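Local coordinates for beta-lactamase-related domain-containing protein (Bacteroides dorei DSM 17855, PDB 5TGF) that is of uncharacterised function but probably acts as a serine hydrolase related to beta-lactamases and penicillin-binding proteins, and can bind calcium, at residues A[211-214]-A[215-219]; A[203-207]-A[208-212]; A[231-234]-A[235-239]; A[169-173]-A[174-178]; A[326-329]-A[330-333]. All coordinates share one frame; numbering follows the deposited sequence.

Contact 1. Residues A[211-214]-A[215-219]; sequences IRFL and KMIYH
Ile217 lies over one face of the Phe213 ring, its CG1 4.0 Å from the ring centroid in a CH-pi contact displaced toward the rim. Within that contact the nearest ring atom is Phe213 CZ, 3.7 Å from Ile217 CG1. The selenomethionine Met216 reaches the ring obliquely, with CE 3.7 Å from Phe213 CE1. Its chain folds at chi2 and chi3 to bring the methyl back over the preceding turn, while Phe213 has CG anti to the backbone N (chi1 174°), which swings the ring forward to receive both neighbours. At the far end, Tyr218 CD2 rests 3.9 Å above the plane of the His219 ring, over its centre, and Lys215 CG meets that imidazole at an edge, in plane. Met216 and Ile217 come to Phe213 at the i to i+3 and i to i+4 spacings of helix 207-218, which is wedged between helix 60-74, where Trp62 meets Phe213 edge-to-face, and the central antiparallel sheet, where Leu214 packs on Tyr303 and Phe305. Four backbone bonds tie the two turns, from Lys215 N to Ile211 O through to Tyr218 N and Leu214 O at 2.7 Å. Arg212 turns from this buried side, its NH1 bonding Leu179 O, and Lys215 extends fully on the exposed side.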
# COMPACT_ATOMS: atom_id res chain seq x y z
N ILE A 211 9.62 4.00 7.40
CA ILE A 211 9.28 4.95 8.46
C ILE A 211 9.41 6.40 7.97
O ILE A 211 8.62 7.25 8.35
CB ILE A 211 10.14 4.67 9.73
CG1 ILE A 211 9.54 3.50 10.53
CG2 ILE A 211 10.21 5.87 10.67
CD1 ILE A 211 8.22 3.83 11.24
N ARG A 212 10.41 6.69 7.14
CA ARG A 212 10.54 8.04 6.55
C ARG A 212 9.36 8.41 5.69
O ARG A 212 8.85 9.56 5.75
CB ARG A 212 11.85 8.22 5.74
CG ARG A 212 13.12 8.05 6.56
CD ARG A 212 14.31 7.78 5.66
NE ARG A 212 15.53 7.72 6.44
CZ ARG A 212 16.33 8.75 6.67
NH1 ARG A 212 16.09 9.91 6.12
NH2 ARG A 212 17.38 8.59 7.44
N PHE A 213 8.91 7.45 4.88
CA PHE A 213 7.71 7.60 4.07
C PHE A 213 6.46 7.91 4.92
O PHE A 213 5.72 8.84 4.60
CB PHE A 213 7.46 6.31 3.25
CG PHE A 213 6.16 6.32 2.50
CD1 PHE A 213 6.00 7.10 1.38
CD2 PHE A 213 5.05 5.62 2.98
CE1 PHE A 213 4.79 7.16 0.71
CE2 PHE A 213 3.82 5.67 2.32
CZ PHE A 213 3.68 6.45 1.18
N LEU A 214 6.22 7.11 5.96
CA LEU A 214 5.05 7.27 6.83
C LEU A 214 5.05 8.64 7.57
O LEU A 214 4.02 9.30 7.66
CB LEU A 214 4.97 6.12 7.83
CG LEU A 214 4.47 4.77 7.29
CD1 LEU A 214 4.63 3.71 8.37
CD2 LEU A 214 3.04 4.85 6.79
N LYS A 215 6.23 9.07 8.00
CA LYS A 215 6.38 10.39 8.62
C LYS A 215 5.90 11.49 7.67
O LYS A 215 5.14 12.38 8.06
CB LYS A 215 7.83 10.63 9.03
CG LYS A 215 8.07 11.94 9.79
CD LYS A 215 9.55 12.23 10.05
CE LYS A 215 9.69 13.55 10.82
NZ LYS A 215 11.11 13.91 11.06
N MSE A 216 6.35 11.43 6.42
CA MSE A 216 5.88 12.33 5.38
C MSE A 216 4.38 12.32 5.26
O MSE A 216 3.76 13.38 5.17
CB MSE A 216 6.57 12.01 4.05
CG MSE A 216 6.22 13.02 2.95
SE MSE A 216 4.67 12.43 1.88
CE MSE A 216 5.44 10.81 1.06
N ILE A 217 3.77 11.14 5.16
CA ILE A 217 2.33 11.05 5.02
C ILE A 217 1.63 11.62 6.26
O ILE A 217 0.60 12.30 6.13
CB ILE A 217 1.89 9.56 4.78
CG1 ILE A 217 2.40 9.08 3.43
CG2 ILE A 217 0.39 9.41 4.80
CD1 ILE A 217 1.78 9.75 2.21
N TYR A 218 2.15 11.28 7.43
CA TYR A 218 1.59 11.72 8.71
C TYR A 218 1.58 13.25 8.81
O TYR A 218 0.68 13.82 9.44
CB TYR A 218 2.38 11.13 9.88
CG TYR A 218 1.76 11.52 11.23
CD1 TYR A 218 0.66 10.83 11.72
CD2 TYR A 218 2.28 12.57 11.99
CE1 TYR A 218 0.05 11.19 12.92
CE2 TYR A 218 1.70 12.91 13.21
CZ TYR A 218 0.57 12.21 13.65
OH TYR A 218 -0.04 12.49 14.85
N HIS A 219 2.56 13.90 8.23
CA HIS A 219 2.60 15.35 8.17
C HIS A 219 1.98 15.94 6.90
O HIS A 219 2.36 17.03 6.43
CB HIS A 219 4.04 15.82 8.37
CG HIS A 219 4.56 15.54 9.74
ND1 HIS A 219 4.11 16.21 10.86
CD2 HIS A 219 5.46 14.64 10.19
CE1 HIS A 219 4.72 15.75 11.93
NE2 HIS A 219 5.55 14.80 11.56

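Contact 2. Residues A[203-207]-A[208-212]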
# COMPACT_ATOMS: atom_id res chain seq x y z
N LEU A 203 7.62 -3.83 -4.23
CA LEU A 203 8.47 -3.01 -3.37
C LEU A 203 9.37 -3.83 -2.45
O LEU A 203 8.92 -4.77 -1.73
CB LEU A 203 7.62 -2.02 -2.54
CG LEU A 203 8.47 -1.10 -1.64
CD1 LEU A 203 9.33 -0.15 -2.47
CD2 LEU A 203 7.60 -0.26 -0.72
N CYS A 204 10.66 -3.53 -2.54
CA CYS A 204 11.67 -3.97 -1.58
C CYS A 204 12.08 -2.74 -0.76
O CYS A 204 12.36 -1.70 -1.34
CB CYS A 204 12.87 -4.51 -2.35
SG CYS A 204 14.08 -5.37 -1.32
N THR A 205 12.05 -2.85 0.58
CA THR A 205 12.33 -1.72 1.45
C THR A 205 12.90 -2.17 2.81
O THR A 205 13.25 -3.31 3.00
CB THR A 205 11.09 -0.83 1.60
OG1 THR A 205 11.44 0.46 2.12
CG2 THR A 205 10.03 -1.47 2.45
N THR A 206 13.09 -1.21 3.69
CA THR A 206 13.61 -1.48 5.04
C THR A 206 12.70 -0.80 6.04
O THR A 206 11.94 0.10 5.68
CB THR A 206 15.04 -0.93 5.19
OG1 THR A 206 15.01 0.49 5.02
CG2 THR A 206 15.98 -1.51 4.14
N LEU A 207 12.86 -1.14 7.31
CA LEU A 207 12.17 -0.43 8.37
C LEU A 207 12.50 1.07 8.34
O LEU A 207 11.56 1.89 8.36
CB LEU A 207 12.52 -0.99 9.74
CG LEU A 207 11.89 -0.24 10.93
CD1 LEU A 207 10.38 -0.45 10.92
CD2 LEU A 207 12.51 -0.64 12.27
N ASN A 208 13.79 1.42 8.23
CA ASN A 208 14.21 2.81 8.30
C ASN A 208 13.68 3.60 7.11
O ASN A 208 13.18 4.70 7.30
CB ASN A 208 15.75 2.94 8.40
CG ASN A 208 16.29 2.46 9.74
OD1 ASN A 208 15.56 2.39 10.74
ND2 ASN A 208 17.57 2.06 9.76
N ASP A 209 13.72 3.02 5.91
CA ASP A 209 13.19 3.68 4.74
C ASP A 209 11.69 3.93 4.86
O ASP A 209 11.22 5.04 4.61
CB ASP A 209 13.47 2.88 3.48
CG ASP A 209 14.87 3.11 2.94
OD1 ASP A 209 15.72 3.76 3.63
OD2 ASP A 209 15.10 2.64 1.81
N TYR A 210 10.91 2.91 5.22
CA TYR A 210 9.46 3.06 5.15
C TYR A 210 8.94 3.98 6.27
O TYR A 210 7.95 4.69 6.09
CB TYR A 210 8.77 1.67 5.24
CG TYR A 210 7.40 1.61 4.62
CD1 TYR A 210 6.30 2.16 5.27
CD2 TYR A 210 7.18 0.96 3.41
CE1 TYR A 210 5.03 2.06 4.73
CE2 TYR A 210 5.91 0.92 2.84
CZ TYR A 210 4.85 1.46 3.50
OH TYR A 210 3.60 1.45 2.93
N ILE A 211 9.62 4.00 7.40
CA ILE A 211 9.28 4.95 8.46
C ILE A 211 9.41 6.40 7.97
O ILE A 211 8.62 7.25 8.35
CB ILE A 211 10.14 4.67 9.73
CG1 ILE A 211 9.54 3.50 10.53
CG2 ILE A 211 10.21 5.87 10.67
CD1 ILE A 211 8.22 3.83 11.24
N ARG A 212 10.41 6.69 7.14
CA ARG A 212 10.54 8.04 6.55
C ARG A 212 9.36 8.41 5.69
O ARG A 212 8.85 9.56 5.75
CB ARG A 212 11.85 8.22 5.74
CG ARG A 212 13.12 8.05 6.56
CD ARG A 212 14.31 7.78 5.66
NE ARG A 212 15.53 7.72 6.44
CZ ARG A 212 16.33 8.75 6.67
NH1 ARG A 212 16.09 9.91 6.12
NH2 ARG A 212 17.38 8.59 7.44
O HOH W 1 17.49 1.49 5.29
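Leu207 and Ile211 lie side by side one helical turn apart, pointing the same way, with Leu207 CD1 4.1 Å from Ile211 CG1. The turn under them is closed by Ile211 N, 3.0 Å from Leu207 O. Both side chains pack on Phe305 and Cys32 of the central sheet. Tyr210 turns to another side of helix 207-218 and receives the incoming strand at its edge: Thr205 CG2 stands 3.9 Å from Tyr210 CD2, and Leu203 CD2 is 4.1 Å from Tyr210 CE2. Beyond the segments, Phe305 stacks on this ring and the phenol OH bonds Ala59 O, near a probable SxxK motif. Asn208 adds mostly its CB, beside the Leu207 carbonyl carbon, while ND2 reaches Asp51. Thr206 is the N-cap. With OG1 between its own N and carbonyl carbon (chi1 62°), the hydroxyl accepts from Asp209 N at 3.0 Å, nearly straight at 161°. A water bonds Thr206 OG1 at 2.7 Å and donates a weak bond to Asp209 OD1. The Asp209 carboxylate bonds Thr182 N, His183 N and Ser184 OG, so a buried acid at the start of a helix is met by several donors, which would favour its ionised form.

Contact 3. Residues A[231-234]-A[235-239]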
# COMPACT_ATOMS: atom_id res chain seq x y z
N PRO A 231 -0.95 18.93 0.32
CA PRO A 231 -1.89 18.49 1.35
C PRO A 231 -3.16 17.92 0.77
O PRO A 231 -3.65 16.89 1.28
CB PRO A 231 -2.19 19.78 2.13
CG PRO A 231 -1.02 20.66 1.89
CD PRO A 231 -0.55 20.35 0.50
N GLU A 232 -3.67 18.53 -0.30
CA GLU A 232 -4.90 18.02 -0.93
C GLU A 232 -4.74 16.63 -1.52
O GLU A 232 -5.69 15.86 -1.59
CB GLU A 232 -5.42 18.98 -2.01
CG GLU A 232 -4.42 19.34 -3.08
CD GLU A 232 -3.67 20.65 -2.77
OE1 GLU A 232 -3.47 20.98 -1.57
OE2 GLU A 232 -3.25 21.30 -3.75
N THR A 233 -3.55 16.33 -2.00
CA THR A 233 -3.24 15.03 -2.61
C THR A 233 -3.26 13.93 -1.54
O THR A 233 -3.90 12.91 -1.73
CB THR A 233 -1.91 15.12 -3.31
OG1 THR A 233 -2.01 16.12 -4.34
CG2 THR A 233 -1.49 13.74 -3.91
N VAL A 234 -2.62 14.20 -0.41
CA VAL A 234 -2.67 13.27 0.72
C VAL A 234 -4.12 13.03 1.18
O VAL A 234 -4.52 11.88 1.46
CB VAL A 234 -1.77 13.70 1.89
CG1 VAL A 234 -1.83 12.66 2.99
CG2 VAL A 234 -0.33 13.91 1.44
N GLN A 235 -4.92 14.11 1.26
CA GLN A 235 -6.31 13.98 1.65
C GLN A 235 -7.12 13.11 0.67
O GLN A 235 -7.88 12.22 1.08
CB GLN A 235 -6.98 15.34 1.84
CG GLN A 235 -6.50 16.06 3.08
CD GLN A 235 -6.70 15.23 4.35
OE1 GLN A 235 -5.74 14.76 4.96
NE2 GLN A 235 -7.97 15.01 4.73
N THR A 236 -6.88 13.31 -0.62
CA THR A 236 -7.56 12.53 -1.67
C THR A 236 -7.13 11.05 -1.59
O THR A 236 -7.97 10.17 -1.75
CB THR A 236 -7.26 13.10 -3.06
OG1 THR A 236 -7.87 14.41 -3.16
CG2 THR A 236 -7.83 12.21 -4.18
N MSE A 237 -5.86 10.78 -1.30
CA MSE A 237 -5.39 9.40 -1.15
C MSE A 237 -6.11 8.69 -0.01
O MSE A 237 -6.21 7.45 -0.02
CB MSE A 237 -3.87 9.39 -0.90
CG MSE A 237 -2.99 9.74 -2.13
SE MSE A 237 -1.14 10.05 -1.50
CE MSE A 237 -0.70 8.17 -0.99
N GLN A 238 -6.47 9.44 1.02
CA GLN A 238 -7.13 8.92 2.23
C GLN A 238 -8.65 8.96 2.20
O GLN A 238 -9.30 8.47 3.14
CB GLN A 238 -6.58 9.67 3.46
CG GLN A 238 -5.10 9.47 3.64
CD GLN A 238 -4.51 10.20 4.83
OE1 GLN A 238 -5.24 10.81 5.64
NE2 GLN A 238 -3.20 10.07 5.02
N ALA A 239 -9.23 9.55 1.16
CA ALA A 239 -10.69 9.67 1.04
C ALA A 239 -11.32 8.37 0.56
O ALA A 239 -10.65 7.51 0.02
CB ALA A 239 -11.07 10.78 0.05
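Val234 and Gln238 lie side by side, pointing the same way along helix 231-238, and form the close-packed part of this turn. Val234 CG1 touches the amide nitrogen of Gln238, NE2, at 3.6 Å. Gln238 runs extended beyond CG (chi2 179°), which carries its amide along the valine and lets OE1 hydrogen-bond to Lys298. Next to this pair the selenomethionine Met237 presses CG onto the backbone, 3.3 Å from Thr233 O. Its SE then leads off the turn and its side chain packs on Trp62, Ala65 and Ala66 of helix 60-74. The bond from Met237 N to Thr233 O is a regular helical one at 2.9 Å, whereas that from Gln238 N to Val234 O, 3.2 Å long, is bent to 137° as the helix runs out.

The other side is looser. Here Gln235 lays its CG 3.5 Å from Pro231 O before bending at chi2, and Pro231 and Gln235 both touch Asn220. Exposed Glu232 folds its carboxylate back beside the Pro231 ring and gives the contact chiefly its carbonyl: Thr236 N bonds Glu232 O at 3.0 Å, and Thr236 OG1 stands 3.1 Å from the same Glu232 O, a possible second bond.

The whole is a short, proline-started helix docked against helix 60-74. Thr233 OG1 hydrogen-bonds Asp73 of that helix, and its side chain lies about 5 Å from that of Val72, a residue of a calcium site seen for this protein, with no ion bound to this chain.

Contact 4. Residues A[169-173]-A[174-178]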
# COMPACT_ATOMS: atom_id res chain seq x y z
N PRO A 169 12.57 5.02 -11.80
CA PRO A 169 13.31 6.27 -11.65
C PRO A 169 12.47 7.40 -11.07
O PRO A 169 12.99 8.19 -10.26
CB PRO A 169 13.72 6.62 -13.09
CG PRO A 169 13.72 5.35 -13.81
CD PRO A 169 12.83 4.38 -13.10
N LEU A 170 11.18 7.43 -11.40
CA LEU A 170 10.27 8.39 -10.78
C LEU A 170 10.17 8.23 -9.27
O LEU A 170 10.17 9.20 -8.52
CB LEU A 170 8.88 8.32 -11.40
CG LEU A 170 8.75 8.92 -12.80
CD1 LEU A 170 7.37 8.57 -13.31
CD2 LEU A 170 8.95 10.46 -12.74
N PHE A 171 10.08 6.99 -8.81
CA PHE A 171 10.04 6.74 -7.38
C PHE A 171 11.27 7.32 -6.70
O PHE A 171 11.16 7.92 -5.64
CB PHE A 171 9.96 5.24 -7.10
CG PHE A 171 10.18 4.88 -5.66
CD1 PHE A 171 9.44 5.47 -4.65
CD2 PHE A 171 11.10 3.90 -5.33
CE1 PHE A 171 9.68 5.14 -3.31
CE2 PHE A 171 11.34 3.58 -4.02
CZ PHE A 171 10.60 4.19 -3.01
N GLN A 172 12.45 7.10 -7.29
CA GLN A 172 13.68 7.57 -6.69
C GLN A 172 13.72 9.11 -6.73
O GLN A 172 14.08 9.73 -5.77
CB GLN A 172 14.91 6.99 -7.39
CG GLN A 172 15.02 5.44 -7.35
CD GLN A 172 15.13 4.88 -5.93
OE1 GLN A 172 15.62 5.54 -5.00
NE2 GLN A 172 14.76 3.61 -5.79
N GLU A 173 13.32 9.69 -7.85
CA GLU A 173 13.40 11.16 -7.99
C GLU A 173 12.42 11.88 -7.05
O GLU A 173 12.81 12.81 -6.33
CB GLU A 173 13.19 11.57 -9.44
CG GLU A 173 13.16 13.08 -9.64
CD GLU A 173 12.60 13.51 -10.99
OE1 GLU A 173 12.42 12.65 -11.88
OE2 GLU A 173 12.34 14.73 -11.16
N LEU A 174 11.18 11.42 -7.01
CA LEU A 174 10.07 12.16 -6.40
C LEU A 174 9.76 11.80 -4.93
O LEU A 174 9.17 12.60 -4.22
CB LEU A 174 8.80 11.94 -7.23
CG LEU A 174 8.83 12.44 -8.66
CD1 LEU A 174 7.50 12.18 -9.34
CD2 LEU A 174 9.17 13.93 -8.72
N ILE A 175 10.11 10.58 -4.51
CA ILE A 175 9.83 10.16 -3.16
C ILE A 175 11.09 9.72 -2.40
O ILE A 175 11.34 10.20 -1.28
CB ILE A 175 8.76 9.04 -3.14
CG1 ILE A 175 7.46 9.47 -3.85
CG2 ILE A 175 8.51 8.53 -1.73
CD1 ILE A 175 6.66 10.56 -3.18
N ALA A 176 11.84 8.76 -2.92
CA ALA A 176 12.92 8.14 -2.13
C ALA A 176 14.09 9.12 -1.85
O ALA A 176 14.50 9.27 -0.70
CB ALA A 176 13.44 6.88 -2.79
N ALA A 177 14.61 9.75 -2.89
CA ALA A 177 15.70 10.71 -2.70
C ALA A 177 15.35 11.91 -1.77
O ALA A 177 16.05 12.14 -0.82
CB ALA A 177 16.24 11.17 -4.03
N PRO A 178 14.21 12.59 -2.00
CA PRO A 178 13.88 13.71 -1.11
C PRO A 178 13.63 13.33 0.34
O PRO A 178 13.90 14.13 1.24
CB PRO A 178 12.60 14.27 -1.71
CG PRO A 178 12.53 13.76 -3.09
CD PRO A 178 13.28 12.48 -3.12
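Leu174 starts against the backbone of the turn before it: its CB is 3.3 Å from Leu170 O. CG stands anti to its carbonyl carbon (chi1 -62°), which keeps it beside the backbone N and close to Leu170 O; from there the methyls go to different partners. CD1 runs beside Leu170, 4.1 Å from Leu170 CD2, the two leucines pointing the same way. CD2 lies along the extended Glu173 chain, 4.1 Å from Glu173 OE2, while the other carboxylate oxygen, OE1, forms a salt bridge with Lys165. Beyond the segments the leucine packs on Val71 and Arg74 of helix 60-74.

Helix 167-179 is not regular here. A wider pi-type turn at 174-176 makes Phe171 O accept twice: Ile175 N bonds it from above the carbonyl plane at 3.1 Å, and Ala176 N in the plane, nearly straight at 174°. Ala177 N then reaches back five residues to Gln172 O. Pro178, which has no N-H, sets CD 3.3 Å from Glu173 O, and the helix is kinked there; the short axes of 169-173 and 174-178 are inclined at 41°.

The extra residue in the turn brings Ala176 over one face of the Phe171 ring, CB 4.2 Å from the ring centroid in a CH-pi contact offset toward the rim. The Ile175 side chain runs at about a right angle to that of Phe171, CG2 coming obliquely to the ring, 3.9 Å from Phe171 CE1. Phe186 meets Phe171 edge-to-face, and Val63 and Val67 of helix 60-74 pack on it. Gln172 bends back at chi2 so that OE1 rests on Ala176 CB, while its NE2 bonds Glu168 and Ser184 O.

Contact 5. Residues A[326-329]-A[330-333]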
# COMPACT_ATOMS: atom_id res chain seq x y z
N SER A 326 -2.66 -9.02 11.07
CA SER A 326 -1.78 -7.87 11.27
C SER A 326 -2.33 -6.70 12.08
O SER A 326 -1.59 -6.10 12.88
CB SER A 326 -1.34 -7.36 9.90
OG SER A 326 -0.59 -8.39 9.27
N PRO A 327 -3.64 -6.36 11.93
CA PRO A 327 -4.15 -5.27 12.78
C PRO A 327 -4.11 -5.52 14.27
O PRO A 327 -4.39 -4.57 15.03
CB PRO A 327 -5.63 -5.13 12.35
CG PRO A 327 -5.72 -5.79 11.07
CD PRO A 327 -4.66 -6.84 10.98
N VAL A 328 -3.74 -6.71 14.73
CA VAL A 328 -3.43 -6.88 16.18
C VAL A 328 -2.33 -5.90 16.63
O VAL A 328 -2.28 -5.47 17.79
CB VAL A 328 -3.10 -8.33 16.59
CG1 VAL A 328 -1.71 -8.72 16.13
CG2 VAL A 328 -3.20 -8.50 18.10
N LEU A 329 -1.47 -5.49 15.69
CA LEU A 329 -0.37 -4.60 16.02
C LEU A 329 -0.86 -3.18 16.34
O LEU A 329 -0.50 -2.58 17.36
CB LEU A 329 0.62 -4.54 14.86
CG LEU A 329 1.39 -5.83 14.62
CD1 LEU A 329 1.96 -5.82 13.20
CD2 LEU A 329 2.49 -5.99 15.67
N SER A 330 -1.69 -2.64 15.47
CA SER A 330 -2.28 -1.31 15.72
C SER A 330 -3.26 -1.35 16.90
O SER A 330 -3.32 -0.40 17.67
CB SER A 330 -2.96 -0.78 14.46
OG SER A 330 -3.74 -1.80 13.87
N GLU A 331 -3.98 -2.45 17.07
CA GLU A 331 -4.92 -2.58 18.20
C GLU A 331 -4.15 -2.54 19.52
O GLU A 331 -4.54 -1.84 20.47
CB GLU A 331 -5.66 -3.94 18.13
CG GLU A 331 -6.66 -4.19 19.25
CD GLU A 331 -7.29 -5.58 19.19
OE1 GLU A 331 -8.50 -5.72 19.42
OE2 GLU A 331 -6.59 -6.55 18.90
N THR A 332 -3.03 -3.27 19.57
CA THR A 332 -2.22 -3.37 20.79
C THR A 332 -1.52 -2.04 21.08
O THR A 332 -1.46 -1.58 22.24
CB THR A 332 -1.22 -4.53 20.68
OG1 THR A 332 -1.90 -5.76 20.37
CG2 THR A 332 -0.44 -4.73 22.00
N VAL A 333 -1.05 -1.36 20.05
CA VAL A 333 -0.52 0.01 20.23
C VAL A 333 -1.58 0.98 20.74
O VAL A 333 -1.33 1.78 21.66
CB VAL A 333 0.19 0.53 18.97
CG1 VAL A 333 0.52 2.00 19.06
CG2 VAL A 333 1.45 -0.28 18.69
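Thr332 hooks back on Val328 O twice in the opening turn of helix 328-337, the C-terminal helix that packs on the central antiparallel sheet beside helix 11-22. Its OG1 donates to Val328 O over a short 2.6 Å, and its backbone N joins at the same oxygen; the two donors arrive from opposite faces of the carbonyl plane. The hydroxyl is put there by OG1 standing anti to the threonine carbonyl carbon (chi1 -54°), which lays it back along the helix. This leaves Thr332 side by side with Val328, OG1 3.8 Å from Val328 CG2. Glu331 crosses the same methyl obliquely, OE2 4.0 Å from Val328 CG2, at the exposed edge of the turn.

Around this grip the helix start is held by Glu331 N, which bonds Pro327 O at 3.0 Å, and by Val333 N to Leu329 O. Ser330 turns its OG back to lie 3.1 Å from Pro327 O, but the clear partner of this hydroxyl is Tyr293 OH on the sheet.

Further out, the buried sides of the turn are backed by other elements. Leu329 fits against Leu13 and Trp20 of helix 11-22 and against Tyr293. Thr332 touches Ile16, and Val328 also meets Trp20. Pro327 packs on Tyr252, Ala256 and Leu257 of helix 252-257. Ser330 and Val333 face Trp295 of strand 293-297, and Val333 CG2 also presses to 3.3 Å from Leu329 O, the carbonyl its own N-H uses.

In the fold
Contacts 1 and 2 share helix 207-218: contact 2 sets its buried, polar-capped start, contact 1 its partly exposed apolar end. Contacts 1 to 4 all lean on helix 60-74, and contact 1 also touches contact 3 (Ile217 on Gln238) and contact 4 (Phe213 on Ile175). In 1 and 4 a phenylalanine ring takes an aliphatic group on its face, but a regular turn supplies it in the first and a pi-type turn in the second. Contacts 3 and 4, both partly exposed, lie nearer the calcium-site residues. Contact 5 is buried on the other helical layer, about 30 Å between centres from contact 4, and relies on hydroxyls rather than rings.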